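Local coordinates for protein probable enoyl-CoA hydratase/isomerase (Pseudomonas aeruginosa, PDB 7CRD) that binds coenzyme A and probably shifts the double bond of enoyl-CoA thioesters between the delta-3 and delta-2 positions, at residues 98-103 against 183-188; 48-53 against 94-99. All coordinates share one frame; numbering follows the deposited sequence.

Contact 1 (98-103 against 183-188)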
loop_
_atom_site.group_PDB
_atom_site.type_symbol
_atom_site.label_atom_id
_atom_site.label_comp_id
_atom_site.label_asym_id
_atom_site.label_seq_id
_atom_site.Cartn_x
_atom_site.Cartn_y
_atom_site.Cartn_z
ATOM N N ALA A 98 6.315 3.618 6.438
ATOM C CA ALA A 98 7.001 4.900 6.605
ATOM C C ALA A 98 7.048 5.563 5.238
ATOM O O ALA A 98 7.792 5.121 4.354
ATOM C CB ALA A 98 8.399 4.716 7.188
ATOM N N VAL A 99 6.272 6.628 5.067
ATOM C CA VAL A 99 5.948 7.175 3.750
ATOM C C VAL A 99 6.558 8.565 3.601
ATOM O O VAL A 99 6.238 9.466 4.383
ATOM C CB VAL A 99 4.431 7.257 3.553
ATOM C CG1 VAL A 99 4.101 7.884 2.216
ATOM C CG2 VAL A 99 3.790 5.866 3.711
ATOM N N ASN A 100 7.358 8.770 2.540
ATOM C CA ASN A 100 7.800 10.106 2.134
ATOM C C ASN A 100 7.448 10.355 0.669
ATOM O O ASN A 100 7.337 9.417 -0.120
ATOM C CB ASN A 100 9.317 10.308 2.297
ATOM C CG ASN A 100 9.721 10.658 3.726
ATOM O OD1 ASN A 100 9.353 11.711 4.251
ATOM N ND2 ASN A 100 10.469 9.765 4.360
ATOM N N GLY A 101 7.303 11.637 0.313
ATOM C CA GLY A 101 7.067 12.043 -1.056
ATOM C C GLY A 101 5.812 11.422 -1.637
ATOM O O GLY A 101 4.800 11.257 -0.949
ATOM N N PRO A 102 5.840 11.083 -2.925
ATOM C CA PRO A 102 4.637 10.509 -3.545
ATOM C C PRO A 102 4.287 9.148 -2.970
ATOM O O PRO A 102 5.159 8.315 -2.710
ATOM C CB PRO A 102 5.002 10.395 -5.031
ATOM C CG PRO A 102 6.500 10.611 -5.104
ATOM C CD PRO A 102 6.850 11.480 -3.923
ATOM N N ALA A 103 2.981 8.928 -2.796
ATOM C CA ALA A 103 2.400 7.635 -2.424
ATOM C C ALA A 103 1.136 7.551 -3.271
ATOM O O ALA A 103 0.077 8.048 -2.872
ATOM C CB ALA A 103 2.094 7.549 -0.928
ATOM N N THR A 183 13.359 11.452 9.498
ATOM C CA THR A 183 12.553 11.441 10.715
ATOM C C THR A 183 11.401 10.447 10.612
ATOM O O THR A 183 11.049 9.792 11.595
ATOM C CB THR A 183 11.999 12.838 10.997
ATOM O OG1 THR A 183 13.078 13.778 11.117
ATOM C CG2 THR A 183 11.191 12.838 12.284
ATOM N N VAL A 184 10.788 10.332 9.433
ATOM C CA VAL A 184 9.637 9.436 9.296
ATOM C C VAL A 184 10.049 7.995 9.565
ATOM O O VAL A 184 9.354 7.248 10.270
ATOM C CB VAL A 184 8.994 9.583 7.901
ATOM C CG1 VAL A 184 7.783 8.660 7.774
ATOM C CG2 VAL A 184 8.577 11.013 7.662
ATOM N N LEU A 185 11.187 7.578 9.004
ATOM C CA LEU A 185 11.614 6.189 9.139
ATOM C C LEU A 185 12.114 5.895 10.545
ATOM O O LEU A 185 11.897 4.797 11.068
ATOM C CB LEU A 185 12.700 5.867 8.112
ATOM C CG LEU A 185 12.232 5.573 6.685
ATOM C CD1 LEU A 185 11.634 6.812 6.028
ATOM C CD2 LEU A 185 13.402 5.065 5.861
ATOM N N GLU A 186 12.792 6.861 11.165
ATOM C CA GLU A 186 13.265 6.677 12.534
ATOM C C GLU A 186 12.095 6.533 13.499
ATOM O O GLU A 186 12.101 5.649 14.365
ATOM C CB GLU A 186 14.184 7.849 12.926
ATOM C CG GLU A 186 15.480 7.904 12.087
ATOM C CD GLU A 186 16.203 9.263 12.075
ATOM O OE1 GLU A 186 15.694 10.252 12.650
ATOM O OE2 GLU A 186 17.302 9.340 11.473
ATOM N N HIS A 187 11.063 7.358 13.330
ATOM C CA HIS A 187 9.850 7.222 14.131
ATOM C C HIS A 187 9.168 5.874 13.907
ATOM O O HIS A 187 8.696 5.243 14.861
ATOM C CB HIS A 187 8.901 8.372 13.804
ATOM C CG HIS A 187 7.727 8.447 14.716
ATOM N ND1 HIS A 187 7.759 9.133 15.910
ATOM C CD2 HIS A 187 6.489 7.911 14.621
ATOM C CE1 HIS A 187 6.589 9.015 16.514
ATOM N NE2 HIS A 187 5.797 8.285 15.749
ATOM N N ALA A 188 9.114 5.408 12.653
ATOM C CA ALA A 188 8.505 4.116 12.370
ATOM C C ALA A 188 9.287 2.983 13.014
ATOM O O ALA A 188 8.699 2.036 13.551
ATOM C CB ALA A 188 8.401 3.908 10.856
#

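Contact 2 (48-53 against 94-99)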
loop_
_atom_site.group_PDB
_atom_site.type_symbol
_atom_site.label_atom_id
_atom_site.label_comp_id
_atom_site.label_asym_id
_atom_site.label_seq_id
_atom_site.Cartn_x
_atom_site.Cartn_y
_atom_site.Cartn_z
ATOM N N VAL A 48 11.069 -12.843 13.086
ATOM C CA VAL A 48 10.502 -11.596 12.594
ATOM C C VAL A 48 9.223 -11.331 13.361
ATOM O O VAL A 48 8.283 -12.131 13.319
ATOM C CB VAL A 48 10.230 -11.640 11.086
ATOM C CG1 VAL A 48 9.536 -10.339 10.654
ATOM C CG2 VAL A 48 11.522 -11.848 10.322
ATOM N N ARG A 49 9.184 -10.195 14.044
ATOM C CA ARG A 49 8.031 -9.829 14.835
ATOM C C ARG A 49 7.254 -8.665 14.246
ATOM O O ARG A 49 6.045 -8.573 14.463
ATOM C CB ARG A 49 8.488 -9.485 16.249
ATOM C CG ARG A 49 8.959 -10.698 17.032
ATOM C CD ARG A 49 9.021 -10.264 18.455
ATOM N NE ARG A 49 7.833 -9.439 18.642
ATOM C CZ ARG A 49 7.376 -9.047 19.816
ATOM N NH1 ARG A 49 8.000 -9.374 20.948
ATOM N NH2 ARG A 49 6.284 -8.287 19.861
ATOM N N VAL A 50 7.919 -7.796 13.490
ATOM C CA VAL A 50 7.324 -6.600 12.898
ATOM C C VAL A 50 7.929 -6.395 11.513
ATOM O O VAL A 50 9.130 -6.601 11.317
ATOM C CB VAL A 50 7.559 -5.346 13.775
ATOM C CG1 VAL A 50 6.970 -4.112 13.106
ATOM C CG2 VAL A 50 6.973 -5.532 15.182
ATOM N N VAL A 51 7.100 -5.972 10.553
ATOM C CA VAL A 51 7.554 -5.621 9.210
ATOM C C VAL A 51 7.366 -4.124 8.984
ATOM O O VAL A 51 6.320 -3.559 9.332
ATOM C CB VAL A 51 6.801 -6.452 8.148
ATOM C CG1 VAL A 51 7.071 -5.910 6.735
ATOM C CG2 VAL A 51 7.199 -7.917 8.251
ATOM N N LEU A 52 8.378 -3.480 8.399
ATOM C CA LEU A 52 8.314 -2.072 8.014
ATOM C C LEU A 52 8.419 -1.971 6.501
ATOM O O LEU A 52 9.285 -2.607 5.893
ATOM C CB LEU A 52 9.437 -1.248 8.663
ATOM C CG LEU A 52 9.591 0.198 8.151
ATOM C CD1 LEU A 52 8.441 1.073 8.642
ATOM C CD2 LEU A 52 10.933 0.825 8.541
ATOM N N ILE A 53 7.543 -1.177 5.896
ATOM C CA ILE A 53 7.544 -0.955 4.455
ATOM C C ILE A 53 7.848 0.511 4.198
ATOM O O ILE A 53 7.202 1.391 4.778
ATOM C CB ILE A 53 6.198 -1.347 3.817
ATOM C CG1 ILE A 53 5.851 -2.793 4.141
ATOM C CG2 ILE A 53 6.270 -1.181 2.290
ATOM C CD1 ILE A 53 4.539 -3.233 3.512
ATOM N N PRO A 94 2.411 -7.304 13.000
ATOM C CA PRO A 94 2.339 -5.857 12.744
ATOM C C PRO A 94 3.110 -5.463 11.492
ATOM O O PRO A 94 4.217 -5.946 11.243
ATOM C CB PRO A 94 2.958 -5.242 14.006
ATOM C CG PRO A 94 2.649 -6.247 15.065
ATOM C CD PRO A 94 2.823 -7.584 14.390
ATOM N N VAL A 95 2.490 -4.598 10.686
ATOM C CA VAL A 95 3.112 -3.972 9.519
ATOM C C VAL A 95 3.047 -2.471 9.707
ATOM O O VAL A 95 1.971 -1.932 9.994
ATOM C CB VAL A 95 2.391 -4.332 8.206
ATOM C CG1 VAL A 95 3.174 -3.785 7.006
ATOM C CG2 VAL A 95 2.235 -5.788 8.078
ATOM N N ILE A 96 4.169 -1.798 9.478
ATOM C CA ILE A 96 4.295 -0.356 9.661
ATOM C C ILE A 96 4.772 0.249 8.348
ATOM O O ILE A 96 5.744 -0.230 7.757
ATOM C CB ILE A 96 5.276 -0.021 10.799
ATOM C CG1 ILE A 96 4.804 -0.628 12.114
ATOM C CG2 ILE A 96 5.456 1.515 10.920
ATOM C CD1 ILE A 96 5.752 -0.300 13.282
ATOM N N ALA A 97 4.083 1.278 7.884
ATOM C CA ALA A 97 4.503 2.016 6.705
ATOM C C ALA A 97 5.205 3.310 7.110
ATOM O O ALA A 97 4.728 4.042 7.984
ATOM C CB ALA A 97 3.300 2.342 5.816
ATOM N N ALA A 98 6.315 3.618 6.438
ATOM C CA ALA A 98 7.001 4.900 6.605
ATOM C C ALA A 98 7.048 5.563 5.238
ATOM O O ALA A 98 7.792 5.121 4.354
ATOM C CB ALA A 98 8.399 4.716 7.188
ATOM N N VAL A 99 6.272 6.628 5.067
ATOM C CA VAL A 99 5.948 7.175 3.750
ATOM C C VAL A 99 6.558 8.565 3.601
ATOM O O VAL A 99 6.238 9.466 4.383
ATOM C CB VAL A 99 4.431 7.257 3.553
ATOM C CG1 VAL A 99 4.101 7.884 2.216
ATOM C CG2 VAL A 99 3.790 5.866 3.711
#

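Contact 1 (98-103 against 183-188)
Val184, Leu185 and Ala188 turn one side of a helix toward the end of a strand, where they meet Ala98, the backbone of Val99 and Asn100. Val184 comes first and sends its two methyls to different places. CG1, held anti to the backbone N (chi1 -179°), lies 3.7 Å from the backbone N of Val99, while on the other branch the side chains of Val184 and Asn100 approach from opposite directions, CG2 stopping 3.6 Å from Asn100 OD1. Leu185 leaves the helix to one side of the strand, but with CG beside the backbone N (chi1 -80°) its branched end bends back: CG rests 4.0 Å from Ala98 CB, and CD1 reaches to 3.6 Å from Asn100 ND2. One turn after Val184, Ala188 closes the row, its CB 3.8 Å from Ala98 CB, so that the single methyl of Ala98 touches all three helix residues and the helix can ride close, Ala98 and Leu185 having their CA atoms 5.4 Å apart. No hydrogen bond joins the two segments. The buried amide of Asn100 is satisfied from other loops instead: OD1 accepts from Gly181 N, just ahead of the helix, and ND2 donates to Gly56 O, two bonds that fix its rotation while OD1 lies against Val184 and ND2 against Leu185. Helix 182-196 packs on the six-stranded sheet: Leu185 touches Thr54 and Ala188 touches Leu52, both of strand 50-54, and Val184 and Ala188 lean on Phe118 of strand 116-120.

Contact 2 (48-53 against 94-99)
Strands 50-53 and 95-99 run side by side in the same direction, their axes 4.6 Å apart at the closest and inclined by 23°, with Val51 facing Val95, Leu52 facing Ile96 and Ile53 facing Ala97. The hydrogen bonds step alternately between the strands, as parallel pairing requires. Val51 N donates to Pro94 O at 3.0 Å, almost straight at hydrogen (174°), and Ile96 N returns a bond to Val51 O at 2.8 Å. Ile53 N then takes Ile96 O, and Ala98 N takes Ile53 O at 2.9 Å; CA-H...O contacts fill in between them. Pro94, lacking an N-H, enters the ladder through its carbonyl alone.

The side chains divide between the two faces. On one, Leu52 has CG anti to the backbone N (chi1 171°), which carries CD1 over the neighbouring strand to 3.1 Å from Ile96 O, with Ile96 CG2 and Ala98 CB also in touch. Farther back on that face, Ile96 CD1 meets Val50 CG1 at 4.0 Å. On the other face Ile53 reaches back along the neighbouring strand, CD1 lying 3.8 Å from Val95 CG1; the CG1 methyls of Val51 and Val95 are farther apart. Helix 182-196 packs on the Leu52 face through Ala188 and Ala192, and on the opposite face Val51 touches Phe91 and Val95 touches Lys207 of helix 200-211. Parallel neighbours joined through helices 66-70 and 80-89 make a beta-alpha-beta connection, within the spiral of beta-beta-alpha units known as the crotonase fold.

Both contacts are buried and both use strand 95-99, but they draw on it differently. Contact 2 is the sheet itself: neighbouring strands held by a ladder of backbone hydrogen bonds, with apolar side chains filling in on each face. Contact 1 is a helix laid on one of those faces, where the strand runs out into a loop, and it is made by apolar contacts and an amide whose bonds go to other loops; it buries 237 Å² against 440 Å². The two meet where Ala188 CB of the helix comes within 3.6 Å of Leu52 CD1, making Ala98, Leu52 and Ala188 one cluster that joins strand pairing to helix packing.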